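Local atomic coordinates of translation initiation factor eIF2B subunit delta (Schizosaccharomyces pombe, PDB entry 5B04), a protein that forms part of the eIF2B complex, which catalyses exchange of GDP for GTP on the gamma subunit of translation initiation factor eIF2. Residues D140-G149 against S196-T204; L275-I285 against E306-H317. All blocks are in the same frame, centred on the assembly; numbering follows the deposited sequence.

Interaction 1 of 2, residues D140-G149 against S196-T204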
loop_
_atom_site.group_PDB
_atom_site.type_symbol
_atom_site.label_atom_id
_atom_site.label_comp_id
_atom_site.label_asym_id
_atom_site.label_seq_id
_atom_site.Cartn_x
_atom_site.Cartn_y
_atom_site.Cartn_z
ATOM N N ASP G 140 -40.641 0.092 29.585
ATOM C CA ASP G 140 -41.166 1.272 28.907
ATOM C C ASP G 140 -41.100 1.175 27.384
ATOM O O ASP G 140 -41.391 2.144 26.684
ATOM C CB ASP G 140 -40.410 2.518 29.375
ATOM C CG ASP G 140 -38.915 2.414 29.141
ATOM O OD1 ASP G 140 -38.376 1.288 29.214
ATOM O OD2 ASP G 140 -38.278 3.456 28.884
ATOM N N ILE G 141 -40.721 0.009 26.872
ATOM C CA ILE G 141 -40.602 -0.172 25.429
ATOM C C ILE G 141 -41.947 -0.515 24.793
ATOM O O ILE G 141 -42.634 -1.440 25.225
ATOM C CB ILE G 141 -39.583 -1.273 25.079
ATOM C CG1 ILE G 141 -38.230 -0.968 25.724
ATOM C CG2 ILE G 141 -39.433 -1.398 23.571
ATOM C CD1 ILE G 141 -37.633 0.354 25.289
ATOM N N HIS G 142 -42.314 0.244 23.764
ATOM C CA HIS G 142 -43.569 0.040 23.048
ATOM C C HIS G 142 -43.552 -1.288 22.291
ATOM O O HIS G 142 -42.513 -1.688 21.769
ATOM C CB HIS G 142 -43.820 1.207 22.087
ATOM C CG HIS G 142 -45.190 1.214 21.481
ATOM N ND1 HIS G 142 -45.530 0.429 20.402
ATOM C CD2 HIS G 142 -46.303 1.912 21.803
ATOM C CE1 HIS G 142 -46.794 0.639 20.086
ATOM N NE2 HIS G 142 -47.288 1.538 20.920
ATOM N N PRO G 143 -44.702 -1.985 22.251
ATOM C CA PRO G 143 -44.850 -3.256 21.532
ATOM C C PRO G 143 -44.344 -3.212 20.091
ATOM O O PRO G 143 -43.605 -4.106 19.678
ATOM C CB PRO G 143 -46.360 -3.493 21.564
ATOM C CG PRO G 143 -46.793 -2.861 22.835
ATOM C CD PRO G 143 -45.915 -1.649 23.020
ATOM N N ALA G 144 -44.740 -2.187 19.341
ATOM C CA ALA G 144 -44.319 -2.042 17.951
ATOM C C ALA G 144 -42.803 -1.915 17.842
ATOM O O ALA G 144 -42.205 -2.344 16.855
ATOM C CB ALA G 144 -44.999 -0.841 17.314
ATOM N N VAL G 145 -42.188 -1.323 18.861
ATOM C CA VAL G 145 -40.737 -1.199 18.913
ATOM C C VAL G 145 -40.098 -2.565 19.151
ATOM O O VAL G 145 -39.061 -2.887 18.570
ATOM C CB VAL G 145 -40.292 -0.219 20.019
ATOM C CG1 VAL G 145 -38.775 -0.131 20.086
ATOM C CG2 VAL G 145 -40.895 1.151 19.780
ATOM N N ILE G 146 -40.732 -3.364 20.003
ATOM C CA ILE G 146 -40.233 -4.695 20.338
ATOM C C ILE G 146 -40.179 -5.606 19.114
ATOM O O ILE G 146 -39.156 -6.234 18.843
ATOM C CB ILE G 146 -41.103 -5.369 21.416
ATOM C CG1 ILE G 146 -41.110 -4.534 22.697
ATOM C CG2 ILE G 146 -40.604 -6.776 21.702
ATOM C CD1 ILE G 146 -41.971 -5.115 23.798
ATOM N N ARG G 147 -41.288 -5.670 18.383
ATOM C CA ARG G 147 -41.380 -6.515 17.197
ATOM C C ARG G 147 -40.393 -6.067 16.127
ATOM O O ARG G 147 -39.864 -6.886 15.374
ATOM C CB ARG G 147 -42.804 -6.507 16.640
ATOM C CG ARG G 147 -43.878 -6.727 17.692
ATOM C CD ARG G 147 -45.232 -7.004 17.061
ATOM N NE ARG G 147 -46.251 -7.281 18.068
ATOM C CZ ARG G 147 -47.085 -8.315 18.023
ATOM N NH1 ARG G 147 -47.021 -9.178 17.017
ATOM N NH2 ARG G 147 -47.982 -8.489 18.984
ATOM N N LEU G 148 -40.149 -4.762 16.065
ATOM C CA LEU G 148 -39.167 -4.214 15.140
ATOM C C LEU G 148 -37.765 -4.636 15.562
ATOM O O LEU G 148 -36.910 -4.913 14.723
ATOM C CB LEU G 148 -39.268 -2.690 15.078
ATOM C CG LEU G 148 -38.409 -2.002 14.015
ATOM C CD1 LEU G 148 -38.917 -2.335 12.620
ATOM C CD2 LEU G 148 -38.375 -0.497 14.237
ATOM N N GLY G 149 -37.541 -4.685 16.872
ATOM C CA GLY G 149 -36.263 -5.106 17.416
ATOM C C GLY G 149 -35.964 -6.556 17.091
ATOM O O GLY G 149 -34.818 -6.919 16.829
ATOM N N SER G 196 -35.651 6.224 24.517
ATOM C CA SER G 196 -35.727 4.917 25.158
ATOM C C SER G 196 -35.928 3.817 24.123
ATOM O O SER G 196 -35.281 2.771 24.181
ATOM C CB SER G 196 -36.858 4.885 26.188
ATOM O OG SER G 196 -36.563 5.718 27.294
ATOM N N GLN G 197 -36.830 4.064 23.177
ATOM C CA GLN G 197 -37.117 3.102 22.121
ATOM C C GLN G 197 -35.893 2.897 21.234
ATOM O O GLN G 197 -35.617 1.785 20.785
ATOM C CB GLN G 197 -38.308 3.565 21.279
ATOM C CG GLN G 197 -39.458 4.154 22.086
ATOM C CD GLN G 197 -39.995 3.199 23.136
ATOM O OE1 GLN G 197 -40.784 2.305 22.833
ATOM N NE2 GLN G 197 -39.573 3.389 24.381
ATOM N N ILE G 198 -35.162 3.980 20.993
ATOM C CA ILE G 198 -33.961 3.936 20.168
ATOM C C ILE G 198 -32.861 3.112 20.829
ATOM O O ILE G 198 -32.207 2.297 20.177
ATOM C CB ILE G 198 -33.428 5.355 19.878
ATOM C CG1 ILE G 198 -34.467 6.167 19.103
ATOM C CG2 ILE G 198 -32.122 5.292 19.100
ATOM C CD1 ILE G 198 -34.033 7.587 18.808
ATOM N N ALA G 199 -32.668 3.326 22.128
ATOM C CA ALA G 199 -31.629 2.632 22.885
ATOM C C ALA G 199 -31.830 1.120 22.860
ATOM O O ALA G 199 -30.865 0.358 22.808
ATOM C CB ALA G 199 -31.597 3.136 24.320
ATOM N N TYR G 200 -33.087 0.693 22.899
ATOM C CA TYR G 200 -33.415 -0.723 22.821
ATOM C C TYR G 200 -33.150 -1.267 21.422
ATOM O O TYR G 200 -32.611 -2.362 21.264
ATOM C CB TYR G 200 -34.877 -0.956 23.212
ATOM C CG TYR G 200 -35.429 -2.297 22.778
ATOM C CD1 TYR G 200 -35.121 -3.457 23.477
ATOM C CD2 TYR G 200 -36.268 -2.399 21.675
ATOM C CE1 TYR G 200 -35.627 -4.684 23.082
ATOM C CE2 TYR G 200 -36.777 -3.619 21.275
ATOM C CZ TYR G 200 -36.455 -4.758 21.981
ATOM O OH TYR G 200 -36.963 -5.974 21.584
ATOM N N LEU G 201 -33.528 -0.491 20.411
ATOM C CA LEU G 201 -33.383 -0.907 19.020
ATOM C C LEU G 201 -31.922 -1.038 18.600
ATOM O O LEU G 201 -31.569 -1.940 17.841
ATOM C CB LEU G 201 -34.103 0.077 18.095
ATOM C CG LEU G 201 -35.629 -0.005 18.088
ATOM C CD1 LEU G 201 -36.219 1.080 17.207
ATOM C CD2 LEU G 201 -36.086 -1.379 17.625
ATOM N N VAL G 202 -31.077 -0.140 19.096
ATOM C CA VAL G 202 -29.664 -0.156 18.736
ATOM C C VAL G 202 -28.944 -1.303 19.445
ATOM O O VAL G 202 -27.842 -1.691 19.059
ATOM C CB VAL G 202 -28.976 1.188 19.073
ATOM C CG1 VAL G 202 -28.670 1.279 20.560
ATOM C CG2 VAL G 202 -27.706 1.363 18.251
ATOM N N SER G 203 -29.579 -1.850 20.477
ATOM C CA SER G 203 -29.013 -2.973 21.215
ATOM C C SER G 203 -29.350 -4.295 20.534
ATOM O O SER G 203 -28.671 -5.300 20.741
ATOM C CB SER G 203 -29.513 -2.979 22.661
ATOM O OG SER G 203 -30.910 -3.203 22.719
ATOM N N THR G 204 -30.405 -4.289 19.725
ATOM C CA THR G 204 -30.774 -5.462 18.941
ATOM C C THR G 204 -29.950 -5.499 17.659
ATOM O O THR G 204 -29.530 -6.564 17.205
ATOM C CB THR G 204 -32.274 -5.473 18.591
ATOM O OG1 THR G 204 -32.560 -4.426 17.655
ATOM C CG2 THR G 204 -33.118 -5.282 19.843
#

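Interaction 2 of 2, residues L275-I285 against E306-H317. With PO4 (phosphate ion), chain O.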
loop_
_atom_site.group_PDB
_atom_site.type_symbol
_atom_site.label_atom_id
_atom_site.label_comp_id
_atom_site.label_asym_id
_atom_site.label_seq_id
_atom_site.Cartn_x
_atom_site.Cartn_y
_atom_site.Cartn_z
ATOM N N LEU G 275 -25.832 -8.936 -4.899
ATOM C CA LEU G 275 -26.740 -9.177 -3.814
ATOM C C LEU G 275 -28.221 -8.917 -4.034
ATOM O O LEU G 275 -28.773 -9.382 -4.991
ATOM C CB LEU G 275 -26.127 -8.530 -2.614
ATOM C CG LEU G 275 -24.823 -9.253 -2.332
ATOM C CD1 LEU G 275 -24.065 -8.595 -1.216
ATOM C CD2 LEU G 275 -25.093 -10.679 -1.959
ATOM N N HIS G 276 -28.865 -8.208 -3.127
ATOM C CA HIS G 276 -30.270 -8.014 -3.215
ATOM C C HIS G 276 -30.429 -6.562 -2.835
ATOM O O HIS G 276 -30.354 -6.237 -1.684
ATOM C CB HIS G 276 -31.153 -8.829 -2.309
ATOM C CG HIS G 276 -32.619 -8.640 -2.498
ATOM N ND1 HIS G 276 -33.219 -8.628 -3.730
ATOM C CD2 HIS G 276 -33.613 -8.492 -1.599
ATOM C CE1 HIS G 276 -34.515 -8.456 -3.586
ATOM N NE2 HIS G 276 -34.780 -8.375 -2.301
ATOM N N SER G 277 -30.684 -5.707 -3.809
ATOM C CA SER G 277 -30.854 -4.294 -3.561
ATOM C C SER G 277 -32.195 -3.852 -4.055
ATOM O O SER G 277 -32.546 -4.121 -5.189
ATOM C CB SER G 277 -29.811 -3.519 -4.319
ATOM O OG SER G 277 -30.113 -2.149 -4.308
ATOM N N SER G 278 -32.950 -3.172 -3.212
ATOM C CA SER G 278 -34.265 -2.757 -3.616
ATOM C C SER G 278 -34.173 -1.788 -4.758
ATOM O O SER G 278 -34.764 -1.990 -5.789
ATOM C CB SER G 278 -34.943 -2.079 -2.443
ATOM O OG SER G 278 -34.160 -2.220 -1.275
ATOM N N THR G 279 -33.332 -0.787 -4.619
ATOM C CA THR G 279 -33.252 0.266 -5.626
ATOM C C THR G 279 -32.854 -0.274 -6.997
ATOM O O THR G 279 -33.493 0.038 -8.001
ATOM C CB THR G 279 -32.249 1.356 -5.208
ATOM O OG1 THR G 279 -32.595 1.853 -3.909
ATOM C CG2 THR G 279 -32.260 2.502 -6.207
ATOM N N VAL G 280 -31.802 -1.085 -7.032
ATOM C CA VAL G 280 -31.306 -1.642 -8.286
ATOM C C VAL G 280 -32.318 -2.607 -8.901
ATOM O O VAL G 280 -32.504 -2.629 -10.119
ATOM C CB VAL G 280 -29.960 -2.365 -8.087
ATOM C CG1 VAL G 280 -29.452 -2.926 -9.406
ATOM C CG2 VAL G 280 -28.940 -1.416 -7.485
ATOM N N ASN G 281 -32.973 -3.396 -8.055
ATOM C CA ASN G 281 -34.014 -4.309 -8.517
ATOM C C ASN G 281 -35.155 -3.556 -9.189
ATOM O O ASN G 281 -35.660 -3.977 -10.230
ATOM C CB ASN G 281 -34.557 -5.145 -7.356
ATOM C CG ASN G 281 -33.543 -6.142 -6.831
ATOM O OD1 ASN G 281 -32.706 -6.649 -7.577
ATOM N ND2 ASN G 281 -33.612 -6.425 -5.536
ATOM N N ASP G 282 -35.553 -2.437 -8.591
ATOM C CA ASP G 282 -36.607 -1.602 -9.153
ATOM C C ASP G 282 -36.190 -1.025 -10.501
ATOM O O ASP G 282 -37.008 -0.910 -11.411
ATOM C CB ASP G 282 -36.975 -0.472 -8.189
ATOM C CG ASP G 282 -37.816 -0.951 -7.023
ATOM O OD1 ASP G 282 -38.438 -2.029 -7.140
ATOM O OD2 ASP G 282 -37.861 -0.249 -5.991
ATOM N N VAL G 283 -34.915 -0.668 -10.622
ATOM C CA VAL G 283 -34.382 -0.130 -11.870
ATOM C C VAL G 283 -34.477 -1.158 -12.992
ATOM O O VAL G 283 -34.927 -0.850 -14.095
ATOM C CB VAL G 283 -32.913 0.317 -11.713
ATOM C CG1 VAL G 283 -32.311 0.670 -13.067
ATOM C CG2 VAL G 283 -32.816 1.497 -10.761
ATOM N N LEU G 284 -34.060 -2.385 -12.694
ATOM C CA LEU G 284 -34.052 -3.459 -13.680
ATOM C C LEU G 284 -35.462 -3.870 -14.093
ATOM O O LEU G 284 -35.750 -4.008 -15.282
ATOM C CB LEU G 284 -33.294 -4.671 -13.135
ATOM C CG LEU G 284 -31.796 -4.466 -12.907
ATOM C CD1 LEU G 284 -31.204 -5.643 -12.150
ATOM C CD2 LEU G 284 -31.081 -4.265 -14.235
ATOM N N ILE G 285 -36.330 -4.071 -13.106
ATOM C CA ILE G 285 -37.716 -4.452 -13.364
ATOM C C ILE G 285 -38.417 -3.395 -14.210
ATOM O O ILE G 285 -39.077 -3.716 -15.199
ATOM C CB ILE G 285 -38.497 -4.664 -12.052
ATOM C CG1 ILE G 285 -37.987 -5.911 -11.329
ATOM C CG2 ILE G 285 -39.987 -4.794 -12.330
ATOM C CD1 ILE G 285 -38.678 -6.178 -10.011
ATOM N N GLU G 306 -28.112 -13.622 -0.471
ATOM C CA GLU G 306 -29.182 -12.699 -0.839
ATOM C C GLU G 306 -29.377 -12.617 -2.348
ATOM O O GLU G 306 -30.450 -12.246 -2.822
ATOM C CB GLU G 306 -28.907 -11.301 -0.282
ATOM C CG GLU G 306 -29.075 -11.175 1.222
ATOM C CD GLU G 306 -27.755 -11.225 1.964
ATOM O OE1 GLU G 306 -26.805 -11.854 1.448
ATOM O OE2 GLU G 306 -27.665 -10.632 3.060
ATOM N N GLY G 307 -28.335 -12.960 -3.100
ATOM C CA GLY G 307 -28.403 -12.938 -4.550
ATOM C C GLY G 307 -29.451 -13.891 -5.089
ATOM O O GLY G 307 -29.952 -13.712 -6.199
ATOM N N ARG G 308 -29.784 -14.908 -4.299
ATOM C CA ARG G 308 -30.832 -15.852 -4.667
ATOM C C ARG G 308 -32.194 -15.175 -4.642
ATOM O O ARG G 308 -32.997 -15.347 -5.559
ATOM C CB ARG G 308 -30.827 -17.059 -3.730
ATOM C CG ARG G 308 -29.512 -17.810 -3.701
ATOM C CD ARG G 308 -29.732 -19.300 -3.523
ATOM N NE ARG G 308 -28.466 -20.015 -3.410
ATOM C CZ ARG G 308 -27.899 -20.346 -2.255
ATOM N NH1 ARG G 308 -28.495 -20.040 -1.110
ATOM N NH2 ARG G 308 -26.742 -20.992 -2.245
ATOM N N VAL G 309 -32.448 -14.410 -3.583
ATOM C CA VAL G 309 -33.682 -13.643 -3.461
ATOM C C VAL G 309 -33.809 -12.690 -4.644
ATOM O O VAL G 309 -34.898 -12.486 -5.181
ATOM C CB VAL G 309 -33.726 -12.846 -2.142
ATOM C CG1 VAL G 309 -35.035 -12.083 -2.022
ATOM C CG2 VAL G 309 -33.537 -13.779 -0.956
ATOM N N CYS G 310 -32.678 -12.120 -5.047
ATOM C CA CYS G 310 -32.619 -11.272 -6.230
ATOM C C CYS G 310 -32.925 -12.077 -7.488
ATOM O O CYS G 310 -33.797 -11.705 -8.274
ATOM C CB CYS G 310 -31.245 -10.612 -6.347
ATOM S SG CYS G 310 -30.987 -9.694 -7.882
ATOM N N LEU G 311 -32.202 -13.180 -7.666
ATOM C CA LEU G 311 -32.384 -14.051 -8.823
ATOM C C LEU G 311 -33.816 -14.560 -8.917
ATOM O O LEU G 311 -34.392 -14.630 -10.002
ATOM C CB LEU G 311 -31.415 -15.234 -8.764
ATOM C CG LEU G 311 -31.497 -16.204 -9.943
ATOM C CD1 LEU G 311 -31.134 -15.493 -11.232
ATOM C CD2 LEU G 311 -30.601 -17.410 -9.725
ATOM N N LYS G 312 -34.383 -14.915 -7.768
ATOM C CA LYS G 312 -35.770 -15.353 -7.697
ATOM C C LYS G 312 -36.702 -14.261 -8.204
ATOM O O LYS G 312 -37.547 -14.501 -9.065
ATOM C CB LYS G 312 -36.137 -15.740 -6.263
ATOM C CG LYS G 312 -37.552 -16.267 -6.096
ATOM C CD LYS G 312 -37.877 -16.502 -4.630
ATOM C CE LYS G 312 -39.280 -17.057 -4.459
ATOM N NZ LYS G 312 -40.304 -16.176 -5.086
ATOM N N LEU G 313 -36.529 -13.058 -7.668
ATOM C CA LEU G 313 -37.353 -11.913 -8.036
ATOM C C LEU G 313 -37.250 -11.569 -9.519
ATOM O O LEU G 313 -38.264 -11.433 -10.203
ATOM C CB LEU G 313 -36.963 -10.695 -7.195
ATOM C CG LEU G 313 -37.570 -9.348 -7.593
ATOM C CD1 LEU G 313 -39.086 -9.375 -7.474
ATOM C CD2 LEU G 313 -36.982 -8.225 -6.752
ATOM N N LEU G 314 -36.023 -11.436 -10.011
ATOM C CA LEU G 314 -35.791 -10.965 -11.373
ATOM C C LEU G 314 -36.253 -11.957 -12.440
ATOM O O LEU G 314 -36.659 -11.555 -13.529
ATOM C CB LEU G 314 -34.310 -10.642 -11.577
ATOM C CG LEU G 314 -33.744 -9.519 -10.705
ATOM C CD1 LEU G 314 -32.355 -9.120 -11.177
ATOM C CD2 LEU G 314 -34.679 -8.317 -10.692
ATOM N N THR G 315 -36.188 -13.247 -12.131
ATOM C CA THR G 315 -36.616 -14.268 -13.083
ATOM C C THR G 315 -38.133 -14.427 -13.075
ATOM O O THR G 315 -38.718 -14.913 -14.041
ATOM C CB THR G 315 -35.961 -15.631 -12.796
ATOM O OG1 THR G 315 -36.165 -15.983 -11.422
ATOM C CG2 THR G 315 -34.468 -15.577 -13.089
ATOM N N GLU G 316 -38.764 -14.017 -11.979
ATOM C CA GLU G 316 -40.220 -14.047 -11.885
ATOM C C GLU G 316 -40.829 -12.874 -12.646
ATOM O O GLU G 316 -42.018 -12.877 -12.963
ATOM C CB GLU G 316 -40.670 -14.028 -10.423
ATOM C CG GLU G 316 -40.520 -15.365 -9.714
ATOM C CD GLU G 316 -40.889 -15.293 -8.245
ATOM O OE1 GLU G 316 -41.037 -14.168 -7.722
ATOM O OE2 GLU G 316 -41.029 -16.361 -7.611
ATOM N N HIS G 317 -40.005 -11.872 -12.935
ATOM C CA HIS G 317 -40.424 -10.753 -13.769
ATOM C C HIS G 317 -39.976 -10.973 -15.207
ATOM O O HIS G 317 -40.057 -10.071 -16.043
ATOM C CB HIS G 317 -39.871 -9.433 -13.229
ATOM C CG HIS G 317 -40.607 -8.914 -12.033
ATOM N ND1 HIS G 317 -41.455 -7.831 -12.095
ATOM C CD2 HIS G 317 -40.626 -9.334 -10.746
ATOM C CE1 HIS G 317 -41.963 -7.603 -10.897
ATOM N NE2 HIS G 317 -41.476 -8.502 -10.060
HETATM P P PO4 O . -31.197 -1.383 -0.091
HETATM O O1 PO4 O . -30.859 -1.029 -1.520
HETATM O O2 PO4 O . -30.298 -2.504 0.374
HETATM O O3 PO4 O . -30.994 -0.172 0.789
HETATM O O4 PO4 O . -32.637 -1.828 -0.009
#

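Interaction 1 of 2, residues D140-G149 against S196-T204
The backbone N of H142 donates almost straight (174°) to OE1 of Q197 at 2.7 Å, arriving in the carbonyl plane of the side-chain amide. The other end of that amide answers the same turn of chain: Q197 NE2 gives a longer bond of 3.2 Å to D140 O, rising above the carbonyl plane there. The Q197 chain, bent at chi2 (-57°), brings both amide atoms to the residues just before helix 143-149, where H142 is the N-cap and its ND1 accepts from A144 N. In the same lead-in, CG2 of I141 lies over one face of the Y200 ring. From V145 on, the two nearly parallel helices pack directly. V145 O sits at the edge of the Y200 ring, and V145 CG1 touches both Y200 CD2 and L201 CG, each 3.7 Å away. G149 CA comes within 4.2 Å of Y200 CE2, and G149 O lies against T204 CB. With an alanine in place of Q197, H142 N and D140 O would probably both lose their side-chain partner on helix 196-204, leaving the lead-in less firmly held. The chemistry implies a division of labour: one side-chain amide ties down the backbone of the lead-in, and apolar packing joins the helices beyond it.

Interaction 2 of 2, residues L275-I285 against E306-H317
V309 CG1 sits over one face of the H276 imidazole, 3.9 Å from the ring centroid, and L313 CD2 comes to the edge of the same ring, 4.0 Å from H276 CE1. The histidine reaches across helix 306-316 because its CG is anti to the backbone N (chi1 -177°), which lays ND1 beside the backbone of C310. At the other end of the contact the roles are reversed: I285 CD1 stands above the centre of the H317 ring, 3.6 Å from the centroid and only 7° off the normal, an aliphatic CH-pi contact, while I285 CG2 touches ND1 of that ring. Between these two histidines the filling is mostly leucine. L284 CD1 meets L314 CD1 at 3.8 Å, L314 CD2 lies against I285 CG1, and the methyl CD2 of L313 rests on the N281 side chain.

In the second shell, S277 is the N-cap of helix 278-285; its OG accepts a weak bond from V280 N and also donates to a phosphate oxygen, O1, at 3.1 Å. The phosphate, probably from the crystallisation liquor, lies by the start of this helix and is also bonded to S160. At the start of the partner helix, G307 N donates to D300 OD1 at the end of strand 294-300, and E306 forms a salt bridge with R355.

The two helices run side by side, 20° apart in direction, with their axes 10.6 Å from each other. Both lie on the same face of the sheet; strand 294-300 joins the first to the second in sequence, in successive beta-alpha-beta crossovers of the Rossmann-like kind. L284 packs on strands 269-274 and 294-300, L314 on strand 320-325, and V283 on helix 231-262; L311 and K312 pack against the eIF2B beta subunit.

Interaction 1 comes wholly earlier in the sequence than interaction 2; their centres lie 30 Å apart, with nearest atoms about 15 Å from each other. Residues 140-149 and 196-204 belong to the N-terminal helical region, whereas 275-285 and 306-317 pack in the parallel-sheet domain. Both pair nearly parallel helices, but the first adds an amide bridge to backbone atoms to its apolar packing and the second has no clear hydrogen bond across it. Helix 143-154 meets the gamma subunit, and helix 306-316 the beta subunit. Helix 160-177 links the two sites: it touches H142, V145 and L201 of interaction 1, and its first residue, S160, shares the phosphate with S277 of interaction 2.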